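Local coordinates for metal-dependent hydrolase (Lactobacillus plantarum, PDB 2F6K), which probably catalyses a metal-dependent, non-oxidative decarboxylation of the aminocarboxymuconate semialdehyde type, as a manganese-binding member of the amidohydrolase family, at residues 39-44 with 85-90. Residues are numbered along the deposited sequence; the frame is centred on the assembly and turned at random.
Sequences LTLNFM and QQYPDQ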
# COMPACT_ATOMS: atom_id res chain seq x y z
N LEU A 39 12.02 7.45 36.90
CA LEU A 39 11.49 8.60 36.17
C LEU A 39 9.98 8.63 36.36
O LEU A 39 9.41 9.67 36.67
CB LEU A 39 11.81 8.52 34.68
CG LEU A 39 11.46 9.78 33.89
CD1 LEU A 39 12.36 10.94 34.30
CD2 LEU A 39 11.61 9.45 32.42
N THR A 40 9.32 7.49 36.18
CA THR A 40 7.87 7.43 36.35
C THR A 40 7.48 7.77 37.79
O THR A 40 6.59 8.58 38.06
CB THR A 40 7.34 6.01 36.03
OG1 THR A 40 7.55 5.72 34.65
CG2 THR A 40 5.85 5.90 36.38
N LEU A 41 8.16 7.13 38.73
CA LEU A 41 7.90 7.35 40.14
C LEU A 41 8.08 8.81 40.57
O LEU A 41 7.26 9.36 41.31
CB LEU A 41 8.78 6.43 40.99
CG LEU A 41 8.42 4.94 40.93
CD1 LEU A 41 9.56 4.09 41.52
CD2 LEU A 41 7.10 4.71 41.69
N ASN A 42 9.16 9.45 40.12
CA ASN A 42 9.39 10.85 40.47
C ASN A 42 8.32 11.73 39.79
O ASN A 42 7.88 12.74 40.36
CB ASN A 42 10.79 11.27 40.02
CG ASN A 42 11.20 12.61 40.59
OD1 ASN A 42 11.45 12.73 41.78
ND2 ASN A 42 11.26 13.64 39.74
N PHE A 43 7.90 11.35 38.59
CA PHE A 43 6.85 12.11 37.91
C PHE A 43 5.56 12.01 38.72
O PHE A 43 4.80 12.98 38.83
CB PHE A 43 6.58 11.56 36.51
CG PHE A 43 5.47 12.28 35.78
CD1 PHE A 43 5.68 13.52 35.18
CD2 PHE A 43 4.20 11.70 35.68
CE1 PHE A 43 4.65 14.18 34.49
CE2 PHE A 43 3.16 12.35 34.99
CZ PHE A 43 3.39 13.59 34.39
N MSE A 44 5.32 10.84 39.29
CA MSE A 44 4.12 10.60 40.09
C MSE A 44 4.10 11.46 41.35
O MSE A 44 3.07 12.03 41.69
CB MSE A 44 4.02 9.12 40.45
CG MSE A 44 3.62 8.24 39.28
SE MSE A 44 3.77 6.35 39.68
CE MSE A 44 2.29 6.19 40.92
N GLN A 85 5.58 -5.92 42.04
CA GLN A 85 6.01 -6.54 43.29
C GLN A 85 6.95 -5.63 44.06
O GLN A 85 7.00 -5.68 45.28
CB GLN A 85 6.70 -7.88 43.02
CG GLN A 85 5.77 -8.97 42.50
CD GLN A 85 6.52 -10.22 42.06
OE1 GLN A 85 5.92 -11.19 41.61
NE2 GLN A 85 7.85 -10.20 42.19
N GLN A 86 7.71 -4.80 43.36
CA GLN A 86 8.64 -3.91 44.02
C GLN A 86 7.94 -2.64 44.53
O GLN A 86 8.33 -2.08 45.55
CB GLN A 86 9.76 -3.56 43.05
CG GLN A 86 10.95 -2.89 43.72
CD GLN A 86 12.13 -2.66 42.78
OE1 GLN A 86 12.13 -3.11 41.63
NE2 GLN A 86 13.15 -1.97 43.27
N TYR A 87 6.91 -2.18 43.82
CA TYR A 87 6.17 -1.00 44.23
C TYR A 87 4.67 -1.27 44.18
O TYR A 87 3.92 -0.63 43.44
CB TYR A 87 6.50 0.19 43.32
CG TYR A 87 7.97 0.48 43.22
CD1 TYR A 87 8.77 -0.21 42.32
CD2 TYR A 87 8.58 1.41 44.06
CE1 TYR A 87 10.14 0.01 42.26
CE2 TYR A 87 9.95 1.65 44.01
CZ TYR A 87 10.73 0.94 43.11
OH TYR A 87 12.09 1.13 43.04
N PRO A 88 4.20 -2.22 45.00
CA PRO A 88 2.79 -2.61 45.08
C PRO A 88 1.81 -1.44 45.17
O PRO A 88 0.72 -1.49 44.62
CB PRO A 88 2.73 -3.49 46.34
CG PRO A 88 4.13 -4.04 46.44
CD PRO A 88 4.97 -2.83 46.10
N ASP A 89 2.22 -0.39 45.87
CA ASP A 89 1.34 0.76 46.03
C ASP A 89 1.45 1.86 44.98
O ASP A 89 0.57 2.71 44.92
CB ASP A 89 1.54 1.35 47.42
CG ASP A 89 1.22 0.35 48.53
OD1 ASP A 89 0.08 -0.19 48.54
OD2 ASP A 89 2.10 0.11 49.39
N GLN A 90 2.50 1.85 44.16
CA GLN A 90 2.65 2.86 43.13
C GLN A 90 2.47 2.33 41.71
O GLN A 90 1.91 3.02 40.86
CB GLN A 90 4.04 3.52 43.19
CG GLN A 90 4.24 4.51 44.30
CD GLN A 90 4.45 3.85 45.62
OE1 GLN A 90 5.38 3.06 45.80
NE2 GLN A 90 3.58 4.15 46.58
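L41 and Y87 both set CG anti to their own carbonyl carbon, with chi1 at -71° and -54°, and this swings the leucine's branched end and the phenol ring into each other's path. Methyl CD1 of L41 then lies over one face of the Y87 ring, 3.8 Å from its centroid and 21° off the normal, a CH-pi contact. It is displaced toward the CE2 rim, where CD1 of L41 and CE2 of Y87 are 3.5 Å apart. The other methyl, CD2, rests 3.6 Å from CB of Q90, so a leucine's fork suits a site with two neighbours. In the TIM-barrel fold of the amidohydrolases, helix 37-46 leads into strand 49-55 and helix 66-86 into strand 91-95; Y87 to Q90 form the turn after the second helix, closed by the hydrogen bond from Q90 N to Y87 O (2.9 Å). With the ring of Y87 cut back to an alanine's methyl, CD1 of L41 would probably lose its aromatic cover and a gap would open between helix and turn. M44, a selenomethionine, reaches the same turn with a longer chain bent at chi3, which lays CE against the backbone O of Q90. CB of Q90 meets both L41 CD2 and M44 CE, and its CG meets L41 CD2, so the aliphatic part of the glutamine serves this apolar surface, while its backbone pairs with S52 of strand 49-55. L91, the next residue, also packs against both L41 and M44.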